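Side-chain contact in penicillin binding protein 2X (Streptococcus thermophilus, PDB 5U47), which probably acts as a transpeptidase that cross-links peptidoglycan strands of the septal cell wall, and is a target of beta-lactam antibiotics: residues D80-K83 / D84-I88. The protein carries 1 engineered substitution. Sequence-based numbering, arbitrary orientation. Where two conformers were deposited one is given.
Sequences DILK and DKLGI
Leu82 O accepts two backbone N-H groups at the end of helix 72-86: Leu86 N at 2.8 Å, and Ile88 N in a weak bond at 3.4 Å. The first donor stands 39° out of the carbonyl plane; the second bond is long, but its N-H points almost straight at the oxygen (174°). Lys83 O takes Gly87 N at 2.9 Å, as the helix makes its last turn. This is a helix C-terminus ended by glycine: Gly87 is the first residue to leave helical geometry, and its positive phi is readily adopted without a side chain. The reversal brings Ile88 back beside the last turn, where Ile88 O meets Lys83 CA in a CA-H...O contact of 3.3 Å.

The returning Ile88 also extends the apolar face of the helix. Its CD1 lies 4.3 Å from Leu82 CD1, while Leu82 CD2 approaches Leu86 CD1 at 4.4 Å. Leu82 touches Phe107 and Thr93 of helix 90-97, Ile88 also touches Thr93, and Leu86 touches Ile114. On the adjoining face of this dimerisation-domain helix, Ile81 and Lys85 pack against Leu122 and Thr125 of helix 116-128. Lys85 suits this border by being apolar along its stem and charged at its end. With CG set beside its backbone N, its CG comes within 4.1 Å of Ile81 CG2, the two side chains crossing at a slant. A turn about the CB-CG bond (chi2 -66°) then carries CD and the rest of the chain away, and the ammonium NZ forms a salt bridge with Asp121. Asp84, whose N bonds to Asp80 O at 3.0 Å, lies on the exposed side, where a carboxylate can meet solvent.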
ATOM      1  N   ASP A  80      -5.518 -28.257  43.501  1.00 53.04           N
ATOM      2  CA  ASP A  80      -4.766 -29.403  42.963  1.00 55.52           C
ATOM      3  C   ASP A  80      -4.793 -29.345  41.445  1.00 54.08           C
ATOM      4  O   ASP A  80      -3.761 -29.504  40.785  1.00 51.17           O
ATOM      5  CB  ASP A  80      -5.353 -30.735  43.440  1.00 58.45           C
ATOM      6  CG  ASP A  80      -5.197 -30.952  44.949  1.00 61.31           C
ATOM      7  OD1 ASP A  80      -4.367 -30.259  45.587  1.00 64.78           O
ATOM      8  OD2 ASP A  80      -5.904 -31.829  45.488  1.00 61.38           O
ATOM      9  N   ILE A  81      -5.981 -29.083  40.906  1.00 53.31           N
ATOM     10  CA  ILE A  81      -6.161 -28.974  39.463  1.00 52.49           C
ATOM     11  C   ILE A  81      -5.367 -27.793  38.870  1.00 49.96           C
ATOM     12  O   ILE A  81      -4.672 -27.966  37.864  1.00 47.52           O
ATOM     13  CB  ILE A  81      -7.662 -28.893  39.092  1.00 52.65           C
ATOM     14  CG1 ILE A  81      -8.348 -30.237  39.423  1.00 52.80           C
ATOM     15  CG2 ILE A  81      -7.826 -28.562  37.608  1.00 52.66           C
ATOM     16  CD1 ILE A  81      -9.865 -30.212  39.374  1.00 52.89           C
ATOM     17  N   LEU A  82      -5.451 -26.619  39.497  1.00 48.03           N
ATOM     18  CA  LEU A  82      -4.742 -25.442  38.994  1.00 47.77           C
ATOM     19  C   LEU A  82      -3.217 -25.592  39.072  1.00 49.82           C
ATOM     20  O   LEU A  82      -2.492 -25.078  38.201  1.00 47.98           O
ATOM     21  CB  LEU A  82      -5.223 -24.152  39.675  1.00 47.65           C
ATOM     22  CG  LEU A  82      -6.702 -23.757  39.459  1.00 47.71           C
ATOM     23  CD1 LEU A  82      -6.874 -22.256  39.665  1.00 47.35           C
ATOM     24  CD2 LEU A  82      -7.218 -24.113  38.070  1.00 47.44           C
ATOM     25  N   LYS A  83      -2.738 -26.293  40.097  0.50 50.89           N
ATOM     26  CA  LYS A  83      -1.309 -26.544  40.255  0.50 52.09           C
ATOM     27  C   LYS A  83      -0.822 -27.455  39.133  0.50 52.95           C
ATOM     28  O   LYS A  83       0.095 -27.101  38.392  0.50 52.30           O
ATOM     29  CB  LYS A  83      -1.017 -27.183  41.618  0.50 53.16           C
ATOM     30  CG  LYS A  83       0.461 -27.484  41.865  0.50 53.79           C
ATOM     31  CD  LYS A  83       1.315 -26.221  41.856  0.50 53.88           C
ATOM     32  CE  LYS A  83       2.791 -26.539  42.075  0.50 54.68           C
ATOM     33  NZ  LYS A  83       3.628 -25.310  42.054  0.50 54.75           N
ATOM     34  N   ASP A  84      -1.461 -28.614  38.995  1.00 53.73           N
ATOM     35  CA  ASP A  84      -1.080 -29.573  37.961  1.00 56.58           C
ATOM     36  C   ASP A  84      -1.193 -29.001  36.531  1.00 55.02           C
ATOM     37  O   ASP A  84      -0.273 -29.163  35.722  1.00 54.21           O
ATOM     38  CB  ASP A  84      -1.943 -30.837  38.072  1.00 60.68           C
ATOM     39  CG  ASP A  84      -1.689 -31.821  36.934  1.00 64.73           C
ATOM     40  OD1 ASP A  84      -0.504 -32.069  36.595  1.00 67.41           O
ATOM     41  OD2 ASP A  84      -2.684 -32.341  36.376  1.00 66.86           O
ATOM     42  N   LYS A  85      -2.300 -28.316  36.244  1.00 53.52           N
ATOM     43  CA  LYS A  85      -2.577 -27.785  34.891  1.00 52.90           C
ATOM     44  C   LYS A  85      -1.968 -26.404  34.516  1.00 50.46           C
ATOM     45  O   LYS A  85      -1.615 -26.201  33.359  1.00 48.56           O
ATOM     46  CB  LYS A  85      -4.090 -27.733  34.670  1.00 55.29           C
ATOM     47  CG  LYS A  85      -4.819 -29.061  34.854  1.00 58.04           C
ATOM     48  CD  LYS A  85      -4.426 -30.099  33.813  1.00 60.43           C
ATOM     49  CE  LYS A  85      -5.304 -31.341  33.927  1.00 61.74           C
ATOM     50  NZ  LYS A  85      -4.944 -32.393  32.936  1.00 61.77           N
ATOM     51  N   LEU A  86      -1.860 -25.480  35.475  1.00 49.70           N
ATOM     52  CA  LEU A  86      -1.327 -24.128  35.230  1.00 48.94           C
ATOM     53  C   LEU A  86      -0.076 -23.763  36.021  1.00 50.97           C
ATOM     54  O   LEU A  86       0.481 -22.690  35.809  1.00 47.52           O
ATOM     55  CB  LEU A  86      -2.389 -23.065  35.540  1.00 47.80           C
ATOM     56  CG  LEU A  86      -3.656 -23.063  34.676  1.00 47.14           C
ATOM     57  CD1 LEU A  86      -4.621 -22.004  35.184  1.00 46.61           C
ATOM     58  CD2 LEU A  86      -3.319 -22.831  33.207  1.00 45.89           C
ATOM     59  N   GLY A  87       0.361 -24.628  36.935  1.00 52.95           N
ATOM     60  CA  GLY A  87       1.540 -24.323  37.748  1.00 55.12           C
ATOM     61  C   GLY A  87       1.295 -23.214  38.763  1.00 55.92           C
ATOM     62  O   GLY A  87       2.219 -22.493  39.143  1.00 57.89           O
ATOM     63  N   ILE A  88       0.048 -23.079  39.202  1.00 54.56           N
ATOM     64  CA  ILE A  88      -0.329 -22.069  40.186  1.00 54.48           C
ATOM     65  C   ILE A  88      -0.214 -22.685  41.577  1.00 55.96           C
ATOM     66  O   ILE A  88      -0.790 -23.749  41.835  1.00 51.82           O
ATOM     67  CB  ILE A  88      -1.772 -21.570  39.958  1.00 53.23           C
ATOM     68  CG1 ILE A  88      -1.904 -20.923  38.567  1.00 51.83           C
ATOM     69  CG2 ILE A  88      -2.175 -20.569  41.042  1.00 54.12           C
ATOM     70  CD1 ILE A  88      -3.305 -20.453  38.219  1.00 50.89           C
TER